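Local coordinates for protein putative Nitroreductase (Anabaena variabilis ATCC 29413, PDB 3EO7) that binds flavin mononucleotide and, as a putative member of the nitroreductase family, probably acts as a flavin-dependent oxidoreductase, at residues G190-L193 and G194-L198; E322-S325 and D326-I329. All blocks are in the same frame, centred on the assembly; numbering follows the deposited sequence. Where two conformers were deposited one is given.

Contact 1: residues G190-L193 and G194-L198; sequences GHLL and GNIEL
Leu-192 and Ile-196, one helical turn apart, meet along the flank of helix 181-202, where backbone polarity is settled within the helix and side-chain polarity by partners beyond it. Four successive carbonyls are paired in the i to i+4 pattern. The shortest bond runs from Ile-196 N to Leu-192 O at 2.9 Å, nearly along the C=O axis. Gly-194 N reaches Gly-190 O at 3.0 Å, and Asn-195 N reaches His-191 O at 3.1 Å. Glu-197 N, also at 3.1 Å, donates to Leu-193 O with a fairly straight N-H...O angle of 165°. Over the same turn, Leu-192 CG lies 4.1 Å from Ile-196 CD1, the two side chains crossing at a slant. With CG1 of Ile-196 beside its own backbone N (chi1 -68°), the torsion brings Ile-196 CG1 to 3.3 Å from Leu-192 O. Were Ile-196 an alanine, Leu-192 would probably face a gap where CG1 and CD1 had been, and its carbonyl would lose much of its apolar cover. This buried part of helix 181-202 belongs to the first of two nitroreductase-family regions in the chain and packs against helix 452-473 of the second. His-191 touches the flavin and uses both ring nitrogens, ND1 with Gln-465 and NE2 with Tyr-503. Asn-195 OD1 accepts from Gln-465 NE2, while its ND2 is held by the carbonyls of Ser-81 and Ala-99; Gln-465 thus ties the two residues together. On Glu-197, OE2 forms a salt bridge to Arg-466 and a hydrogen bond to His-462.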
loop_
_atom_site.group_PDB
_atom_site.type_symbol
_atom_site.label_atom_id
_atom_site.label_comp_id
_atom_site.label_asym_id
_atom_site.label_seq_id
_atom_site.Cartn_x
_atom_site.Cartn_y
_atom_site.Cartn_z
ATOM N N GLY A 190 1.181 0.961 1.639
ATOM C CA GLY A 190 -0.033 0.297 1.198
ATOM C C GLY A 190 0.242 -0.927 0.342
ATOM O O GLY A 190 -0.422 -1.936 0.496
ATOM N N HIS A 191 1.249 -0.847 -0.529
ATOM C CA HIS A 191 1.637 -1.996 -1.352
ATOM C C HIS A 191 2.073 -3.156 -0.454
ATOM O O HIS A 191 1.677 -4.323 -0.679
ATOM C CB HIS A 191 2.756 -1.653 -2.361
ATOM C CG HIS A 191 2.275 -0.994 -3.624
ATOM N ND1 HIS A 191 1.883 -1.712 -4.728
ATOM C CD2 HIS A 191 2.094 0.314 -3.942
ATOM C CE1 HIS A 191 1.508 -0.866 -5.690
ATOM N NE2 HIS A 191 1.636 0.367 -5.244
ATOM N N LEU A 192 2.892 -2.854 0.546
ATOM C CA LEU A 192 3.301 -3.871 1.524
ATOM C C LEU A 192 2.102 -4.465 2.267
ATOM O O LEU A 192 2.031 -5.678 2.479
ATOM C CB LEU A 192 4.309 -3.254 2.486
ATOM C CG LEU A 192 4.696 -4.093 3.705
ATOM C CD1 LEU A 192 5.269 -5.445 3.274
ATOM C CD2 LEU A 192 5.752 -3.259 4.478
ATOM N N LEU A 193 1.147 -3.625 2.664
ATOM C CA LEU A 193 -0.077 -4.120 3.292
ATOM C C LEU A 193 -0.826 -5.097 2.399
ATOM O O LEU A 193 -1.357 -6.094 2.906
ATOM C CB LEU A 193 -1.024 -2.983 3.691
ATOM C CG LEU A 193 -0.526 -1.934 4.720
ATOM C CD1 LEU A 193 -1.698 -0.986 5.066
ATOM C CD2 LEU A 193 0.056 -2.607 5.971
ATOM N N GLY A 194 -0.892 -4.805 1.085
ATOM C CA GLY A 194 -1.503 -5.749 0.116
ATOM C C GLY A 194 -0.753 -7.085 0.132
ATOM O O GLY A 194 -1.370 -8.167 0.132
ATOM N N ASN A 195 0.572 -7.057 0.179
ATOM C CA ASN A 195 1.310 -8.341 0.253
ATOM C C ASN A 195 1.043 -9.068 1.559
ATOM O O ASN A 195 0.931 -10.293 1.584
ATOM C CB ASN A 195 2.825 -8.170 0.144
ATOM C CG ASN A 195 3.299 -7.911 -1.239
ATOM O OD1 ASN A 195 2.554 -8.058 -2.236
ATOM N ND2 ASN A 195 4.548 -7.502 -1.339
ATOM N N ILE A 196 0.997 -8.328 2.656
ATOM C CA ILE A 196 0.742 -8.958 3.956
ATOM C C ILE A 196 -0.584 -9.714 3.951
ATOM O O ILE A 196 -0.637 -10.869 4.394
ATOM C CB ILE A 196 0.845 -7.960 5.098
ATOM C CG1 ILE A 196 2.289 -7.502 5.254
ATOM C CG2 ILE A 196 0.331 -8.558 6.482
ATOM C CD1 ILE A 196 2.435 -6.341 6.241
ATOM N N GLU A 197 -1.663 -9.111 3.460
ATOM C CA GLU A 197 -2.917 -9.859 3.444
ATOM C C GLU A 197 -2.860 -11.093 2.536
ATOM O O GLU A 197 -3.402 -12.144 2.892
ATOM C CB GLU A 197 -4.146 -9.021 3.103
ATOM C CG GLU A 197 -4.077 -8.281 1.860
ATOM C CD GLU A 197 -5.282 -8.550 0.917
ATOM O OE1 GLU A 197 -5.806 -9.660 0.780
ATOM O OE2 GLU A 197 -5.604 -7.644 0.189
ATOM N N LEU A 198 -2.194 -10.988 1.385
ATOM C CA LEU A 198 -2.113 -12.138 0.463
ATOM C C LEU A 198 -1.179 -13.242 0.986
ATOM O O LEU A 198 -1.510 -14.429 0.930
ATOM C CB LEU A 198 -1.732 -11.675 -0.941
ATOM C CG LEU A 198 -2.831 -10.804 -1.571
ATOM C CD1 LEU A 198 -2.318 -10.107 -2.891
ATOM C CD2 LEU A 198 -4.133 -11.662 -1.810
#

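Contact 2: residues E322-S325 and D326-I329; sequences ENLS and DLEI
A helix start carries this local contact: Leu-324, at the N-cap position, and the residue after it lead from a loop into the first turn of helix 325-333. Leu-324 O accepts from Glu-328 N at 3.0 Å, and Ser-325 O from Ile-329 N at 3.1 Å, the latter donor standing 25° from the carbonyl plane. Just upstream, Glu-322 O is gripped twice by Ser-325, through N and through OG, each at 3.0 Å; the hydroxyl can turn back to that carbonyl because chi1 (58°) sets it between the backbone N and carbonyl carbon. On the buried flank, Leu-324 CB faces Leu-327 CB at 4.2 Å, and both leucines pack on Ile-202 of helix 181-202 and on Leu-368. Ile-329 CG1 approaches Ser-325 O to 3.3 Å on a more exposed side. Glu-328 runs extended beyond CG, and its OE1 makes salt bridges to Arg-76 and Arg-80 of helix 66-82. Since the N-cap residue is a leucine, its side chain supplies no hydrogen-bond acceptor for the amides of the first turn; Glu-322 O instead serves the first helical amide, Ser-325 N, while the two arginines tie that turn to helix 66-82.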
loop_
_atom_site.group_PDB
_atom_site.type_symbol
_atom_site.label_atom_id
_atom_site.label_comp_id
_atom_site.label_asym_id
_atom_site.label_seq_id
_atom_site.Cartn_x
_atom_site.Cartn_y
_atom_site.Cartn_z
ATOM N N GLU A 322 -3.296 -24.487 -7.717
ATOM C CA GLU A 322 -3.618 -25.295 -6.558
ATOM C C GLU A 322 -2.907 -24.720 -5.347
ATOM O O GLU A 322 -1.714 -24.404 -5.429
ATOM C CB GLU A 322 -3.200 -26.758 -6.779
ATOM C CG GLU A 322 -3.479 -27.643 -5.570
ATOM N N ASN A 323 -3.646 -24.577 -4.244
ATOM C CA ASN A 323 -3.152 -24.020 -2.994
ATOM C C ASN A 323 -2.419 -22.692 -3.180
ATOM O O ASN A 323 -1.426 -22.421 -2.513
ATOM C CB ASN A 323 -2.246 -25.008 -2.294
ATOM C CG ASN A 323 -2.917 -26.338 -2.072
ATOM O OD1 ASN A 323 -2.395 -27.374 -2.485
ATOM N ND2 ASN A 323 -4.108 -26.312 -1.476
ATOM N N LEU A 324 -2.928 -21.864 -4.089
ATOM C CA LEU A 324 -2.358 -20.539 -4.352
ATOM C C LEU A 324 -0.908 -20.540 -4.847
ATOM O O LEU A 324 -0.216 -19.517 -4.748
ATOM C CB LEU A 324 -2.513 -19.632 -3.114
ATOM C CG LEU A 324 -3.937 -19.356 -2.615
ATOM C CD1 LEU A 324 -3.993 -18.504 -1.300
ATOM C CD2 LEU A 324 -4.742 -18.620 -3.744
ATOM N N SER A 325 -0.485 -21.658 -5.441
ATOM C CA SER A 325 0.860 -21.815 -5.969
ATOM C C SER A 325 1.265 -20.745 -6.995
ATOM O O SER A 325 2.410 -20.278 -6.978
ATOM C CB SER A 325 1.056 -23.231 -6.553
ATOM O OG SER A 325 0.110 -23.508 -7.584
ATOM N N ASP A 326 0.346 -20.355 -7.870
ATOM C CA ASP A 326 0.669 -19.361 -8.891
ATOM C C ASP A 326 0.677 -17.945 -8.299
ATOM O O ASP A 326 1.341 -17.064 -8.831
ATOM C CB ASP A 326 -0.248 -19.513 -10.108
ATOM C CG ASP A 326 -0.121 -20.898 -10.763
ATOM O OD1 ASP A 326 1.019 -21.364 -10.977
ATOM O OD2 ASP A 326 -1.153 -21.518 -11.084
ATOM N N LEU A 327 -0.069 -17.741 -7.213
ATOM C CA LEU A 327 -0.033 -16.483 -6.477
ATOM C C LEU A 327 1.359 -16.378 -5.849
ATOM O O LEU A 327 1.992 -15.328 -5.915
ATOM C CB LEU A 327 -1.125 -16.429 -5.428
ATOM C CG LEU A 327 -1.106 -15.153 -4.568
ATOM C CD1 LEU A 327 -1.151 -13.827 -5.381
ATOM C CD2 LEU A 327 -2.228 -15.248 -3.532
ATOM N N GLU A 328 1.856 -17.476 -5.270
ATOM C CA GLU A 328 3.226 -17.472 -4.725
ATOM C C GLU A 328 4.292 -17.156 -5.759
ATOM O O GLU A 328 5.158 -16.301 -5.535
ATOM C CB GLU A 328 3.563 -18.798 -4.065
ATOM C CG GLU A 328 2.740 -19.054 -2.855
ATOM C CD GLU A 328 3.444 -19.953 -1.836
ATOM O OE1 GLU A 328 4.546 -19.601 -1.286
ATOM O OE2 GLU A 328 2.849 -21.009 -1.562
ATOM N N ILE A 329 4.213 -17.819 -6.895
ATOM C CA ILE A 329 5.182 -17.614 -7.960
ATOM C C ILE A 329 5.123 -16.160 -8.463
ATOM O O ILE A 329 6.156 -15.502 -8.634
ATOM C CB ILE A 329 4.929 -18.582 -9.126
ATOM C CG1 ILE A 329 5.246 -20.025 -8.692
ATOM C CG2 ILE A 329 5.766 -18.188 -10.337
ATOM C CD1 ILE A 329 4.765 -21.086 -9.710
#

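Overall arrangement
The two contacts follow one another along the chain, with centres 16 Å apart and nearest atoms about 4 Å apart without touching. The centre of contact 1 lies about 6 Å, and that of contact 2 about 21 Å, from the centre of the chain. Helix 181-202 links them, carrying contact 1 and reaching the start of helix 325-333 through its later residue Ile-202. That second helix in turn places Met-331 against Asn-195 and Leu-198. Only contact 1 supplies a residue of the flavin pocket, with the His-191 side chain about 4 Å from FMN. Arg-334, an FMN-binding residue, has its side chain about 6 Å from that of Asn-195 and about 9 Å from that of Leu-327.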